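Local coordinates for cephalosporin acylase (Bacillus halodurans, PDB 2NLZ), which probably acts as an N-terminal nucleophile amidohydrolase of the gamma-glutamyltranspeptidase family, perhaps a cephalosporin acylase, although its true substrate is not established, at residues A140-A143 and P144-Y148; V487-A490 and Q491-R495. The protein carries 1 engineered substitution. All coordinates share one frame; numbering follows the deposited sequence.

Interactions 1 and 2 are both local, helical contacts, but their centres lie about 49 Å apart, on opposite sides of the chain's centre, and they share no secondary-structure element. Interaction 1 is the more deeply buried: it joins helix 138-141 to helix 143-151 through a break in the helical backbone, and its surroundings are other helices of the same chain. Interaction 2 is one unbroken run of turns in helix 487-495, partly buried, with one flank against its own chain and another against a second subunit. The chemistry follows the setting. A water and aliphatic packing serve the first, whereas the second sends polar side chains across a subunit interface.

Interaction 1: residues A140-A143 and P144-Y148; sequences ASLA and PAIRY
Ile-146 reaches back over the start of its own helix to Leu-142, four residues earlier. Its CB sits 3.4 Å from Ala-143 O. From there CG1, turned away from its own carbonyl carbon by a chi1 of -68°, lies 3.4 Å from Leu-142 O. The tip, CD1, comes equally near, 3.4 Å from Leu-142 O, and then meets the Leu-142 side chain, with CD1 to CD1 at 4.0 Å. The two aliphatic chains meet at a slant, end methyl against end methyl. Leu-208 and Arg-209 of helix 202-212 pack on Ile-146, and Leu-142 touches the same Leu-208 as well as Thr-56 of helix 47-61.

The backbone beneath is a junction between two helices. Leu-142 leaves the helical path after helix 138-141 and stands at the N-cap of helix 143-151. The new helix is opened by a weak bond from Ile-146 N to Leu-142 O (3.3 Å) and a firmer one from Arg-147 N to Ala-143 O (2.8 Å, 164° at the hydrogen). The leucine side chain has no polar atom with which to cap the first turn. A water instead accepts from Ala-145 N at 3.2 Å and donates to Ser-141 O at 2.8 Å, bridging the break. Pro-144, next to Ala-143, fits this first turn, where an N-H is not needed for the helical ladder; its ring packs on Ala-36 and Ile-40 of helix 31-42.

Polar and apolar tasks are thus divided: backbone groups and one water carry the hydrogen bonding through the break, while hydrocarbon side chains tie the junction to the surrounding helices, so the contact depends on burial rather than on charge.

Interaction 2: residues V487-A490 and Q491-R495; sequences VDIA and QALVR
The flat carboxamide of Gln-491 lies alongside Val-487, with OE1 3.9 Å from the CG1 methyl and CD close to the same methyl. Both side chains point the same way from successive turns of helix 487-495, the alpha-helix that links strand 478-481 to strand 499-502. The guanidinium of Arg-495 is the other flat group; one of its faces lies over Ala-492 CA and Gln-491 O, both displaced from its centre. Its NH2 stays 4.6 Å from Asp-488 OD2, too far for a salt bridge, though the opposite charges probably still attract weakly.

A chi1 of -80° swings CG of Gln-491 away from its own carbonyl carbon, and the straight chain beyond carries the amide outward past Val-487 to a second subunit. There NE2 is hydrogen-bonded to Leu-504 O of that subunit. With an alanine here, that carbonyl would probably be left without its amide partner, and Val-487 CG1 would lose its neighbour at the interface. Asp-488 turns to the same subunit: OD1 is hydrogen-bonded to Ser-9 OG of that subunit, and OD2 more weakly to its Tyr-10 N.

Four consecutive i to i+4 bonds hold the turns together. Gln-491 N to Val-487 O is the straightest, 2.9 Å long with 168° at the hydrogen, whereas Val-494 N to Ala-490 O is longer and more bent, at 3.1 Å and 138°.

The flank formed by Ile-489, Ala-492 and Leu-493 is apolar and faces its own chain. Tyr-297 and Val-294 of helix 294-314 pack against it, and Leu-493 also touches Phe-485 and Ile-500. Within the helix itself, this ridge is joined by Ile-489 CG2 resting 4.2 Å from Leu-493 CD1.

Interaction 1: residues A140-A143 and P144-Y148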
loop_
_atom_site.group_PDB
_atom_site.type_symbol
_atom_site.label_atom_id
_atom_site.label_comp_id
_atom_site.label_asym_id
_atom_site.label_seq_id
_atom_site.Cartn_x
_atom_site.Cartn_y
_atom_site.Cartn_z
ATOM N N ALA D 140 29.196 -26.575 28.834
ATOM C CA ALA D 140 27.824 -26.263 29.211
ATOM C C ALA D 140 27.205 -25.435 28.120
ATOM O O ALA D 140 26.093 -25.719 27.661
ATOM C CB ALA D 140 27.788 -25.477 30.500
ATOM N N SER D 141 27.933 -24.394 27.719
ATOM C CA SER D 141 27.372 -23.383 26.840
ATOM C C SER D 141 27.236 -23.889 25.415
ATOM O O SER D 141 26.394 -23.409 24.676
ATOM C CB SER D 141 28.107 -22.026 26.940
ATOM O OG SER D 141 29.497 -22.132 26.721
ATOM N N LEU D 142 28.013 -24.891 25.026
ATOM C CA LEU D 142 27.769 -25.438 23.693
ATOM C C LEU D 142 27.105 -26.825 23.630
ATOM O O LEU D 142 27.122 -27.501 22.604
ATOM C CB LEU D 142 28.966 -25.244 22.747
ATOM C CG LEU D 142 30.312 -25.923 22.856
ATOM C CD1 LEU D 142 30.342 -27.017 21.852
ATOM C CD2 LEU D 142 31.355 -24.913 22.503
ATOM N N ALA D 143 26.461 -27.200 24.730
ATOM C CA ALA D 143 25.719 -28.458 24.802
ATOM C C ALA D 143 24.446 -28.518 23.941
ATOM O O ALA D 143 24.192 -29.551 23.322
ATOM C CB ALA D 143 25.417 -28.831 26.257
ATOM N N PRO D 144 23.630 -27.441 23.916
ATOM C CA PRO D 144 22.459 -27.478 23.034
ATOM C C PRO D 144 22.840 -27.639 21.577
ATOM O O PRO D 144 22.176 -28.367 20.852
ATOM C CB PRO D 144 21.809 -26.111 23.246
ATOM C CG PRO D 144 22.288 -25.657 24.560
ATOM C CD PRO D 144 23.678 -26.183 24.684
ATOM N N ALA D 145 23.912 -26.967 21.165
ATOM C CA ALA D 145 24.463 -27.095 19.815
ATOM C C ALA D 145 24.747 -28.548 19.477
ATOM O O ALA D 145 24.416 -29.000 18.381
ATOM C CB ALA D 145 25.733 -26.274 19.682
ATOM N N ILE D 146 25.352 -29.261 20.435
ATOM C CA ILE D 146 25.656 -30.699 20.329
ATOM C C ILE D 146 24.374 -31.510 20.243
ATOM O O ILE D 146 24.229 -32.368 19.375
ATOM C CB ILE D 146 26.518 -31.189 21.521
ATOM C CG1 ILE D 146 27.912 -30.566 21.454
ATOM C CG2 ILE D 146 26.620 -32.701 21.533
ATOM C CD1 ILE D 146 28.653 -30.559 22.778
ATOM N N ARG D 147 23.439 -31.208 21.132
ATOM C CA ARG D 147 22.146 -31.878 21.157
ATOM C C ARG D 147 21.417 -31.753 19.818
ATOM O O ARG D 147 20.780 -32.702 19.372
ATOM C CB ARG D 147 21.278 -31.299 22.280
ATOM C CG ARG D 147 20.058 -32.132 22.678
ATOM C CD ARG D 147 18.894 -31.290 23.249
ATOM N NE ARG D 147 19.278 -30.001 23.842
ATOM C CZ ARG D 147 19.879 -29.828 25.025
ATOM N NH1 ARG D 147 20.222 -30.864 25.783
ATOM N NH2 ARG D 147 20.165 -28.599 25.442
ATOM N N TYR D 148 21.514 -30.581 19.191
ATOM C CA TYR D 148 20.849 -30.338 17.915
ATOM C C TYR D 148 21.525 -31.117 16.799
ATOM O O TYR D 148 20.858 -31.636 15.911
ATOM C CB TYR D 148 20.839 -28.846 17.554
ATOM C CG TYR D 148 19.861 -27.984 18.332
ATOM C CD1 TYR D 148 20.248 -26.739 18.827
ATOM C CD2 TYR D 148 18.554 -28.405 18.570
ATOM C CE1 TYR D 148 19.368 -25.938 19.540
ATOM C CE2 TYR D 148 17.669 -27.608 19.283
ATOM C CZ TYR D 148 18.086 -26.375 19.763
ATOM O OH TYR D 148 17.228 -25.571 20.473
HETATM O O HOH W 1 24.979 -24.190 22.432
#

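Interaction 2: residues V487-A490 and Q491-R495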
loop_
_atom_site.group_PDB
_atom_site.type_symbol
_atom_site.label_atom_id
_atom_site.label_comp_id
_atom_site.label_asym_id
_atom_site.label_seq_id
_atom_site.Cartn_x
_atom_site.Cartn_y
_atom_site.Cartn_z
ATOM N N VAL D 487 8.461 4.700 -4.029
ATOM C CA VAL D 487 8.690 4.783 -5.474
ATOM C C VAL D 487 8.913 6.209 -5.957
ATOM O O VAL D 487 9.773 6.444 -6.809
ATOM C CB VAL D 487 7.533 4.112 -6.269
ATOM C CG1 VAL D 487 7.753 4.216 -7.773
ATOM C CG2 VAL D 487 7.371 2.645 -5.865
ATOM N N ASP D 488 8.160 7.158 -5.410
ATOM C CA ASP D 488 8.355 8.562 -5.757
ATOM C C ASP D 488 9.791 9.008 -5.460
ATOM O O ASP D 488 10.421 9.671 -6.292
ATOM C CB ASP D 488 7.358 9.461 -5.021
ATOM C CG ASP D 488 7.631 10.931 -5.260
ATOM O OD1 ASP D 488 7.900 11.648 -4.272
ATOM O OD2 ASP D 488 7.614 11.356 -6.439
ATOM N N ILE D 489 10.291 8.627 -4.280
ATOM C CA ILE D 489 11.650 8.956 -3.841
ATOM C C ILE D 489 12.700 8.274 -4.712
ATOM O O ILE D 489 13.684 8.901 -5.133
ATOM C CB ILE D 489 11.865 8.627 -2.347
ATOM C CG1 ILE D 489 11.104 9.647 -1.489
ATOM C CG2 ILE D 489 13.360 8.634 -1.999
ATOM C CD1 ILE D 489 10.894 9.244 -0.047
ATOM N N ALA D 490 12.466 7.000 -5.004
ATOM C CA ALA D 490 13.325 6.246 -5.903
ATOM C C ALA D 490 13.499 6.974 -7.223
ATOM O O ALA D 490 14.628 7.209 -7.666
ATOM C CB ALA D 490 12.754 4.878 -6.147
ATOM N N GLN D 491 12.380 7.344 -7.839
ATOM C CA GLN D 491 12.425 8.018 -9.131
ATOM C C GLN D 491 12.987 9.446 -9.076
ATOM O O GLN D 491 13.569 9.920 -10.051
ATOM C CB GLN D 491 11.061 7.964 -9.794
ATOM C CG GLN D 491 10.809 6.634 -10.451
ATOM C CD GLN D 491 9.355 6.437 -10.795
ATOM O OE1 GLN D 491 8.485 7.159 -10.303
ATOM N NE2 GLN D 491 9.075 5.452 -11.643
ATOM N N ALA D 492 12.836 10.109 -7.933
ATOM C CA ALA D 492 13.462 11.403 -7.730
ATOM C C ALA D 492 14.987 11.251 -7.630
ATOM O O ALA D 492 15.738 12.132 -8.063
ATOM C CB ALA D 492 12.886 12.092 -6.500
ATOM N N LEU D 493 15.434 10.119 -7.089
ATOM C CA LEU D 493 16.863 9.801 -7.019
ATOM C C LEU D 493 17.454 9.537 -8.395
ATOM O O LEU D 493 18.626 9.827 -8.632
ATOM C CB LEU D 493 17.107 8.593 -6.123
ATOM C CG LEU D 493 16.931 8.844 -4.632
ATOM C CD1 LEU D 493 16.968 7.531 -3.880
ATOM C CD2 LEU D 493 18.001 9.789 -4.126
ATOM N N VAL D 494 16.638 8.991 -9.293
ATOM C CA VAL D 494 17.064 8.705 -10.671
ATOM C C VAL D 494 17.279 9.997 -11.475
ATOM O O VAL D 494 18.236 10.106 -12.260
ATOM C CB VAL D 494 16.054 7.781 -11.406
ATOM C CG1 VAL D 494 16.532 7.456 -12.818
ATOM C CG2 VAL D 494 15.848 6.507 -10.630
ATOM N N ARG D 495 16.393 10.969 -11.256
ATOM C CA ARG D 495 16.511 12.280 -11.870
ATOM C C ARG D 495 17.756 12.998 -11.362
ATOM O O ARG D 495 18.307 13.844 -12.055
ATOM C CB ARG D 495 15.257 13.113 -11.605
ATOM C CG ARG D 495 14.094 12.774 -12.518
ATOM C CD ARG D 495 12.915 13.694 -12.285
ATOM N NE ARG D 495 11.865 13.072 -11.479
ATOM C CZ ARG D 495 11.596 13.378 -10.212
ATOM N NH1 ARG D 495 12.308 14.303 -9.574
ATOM N NH2 ARG D 495 10.608 12.745 -9.588
#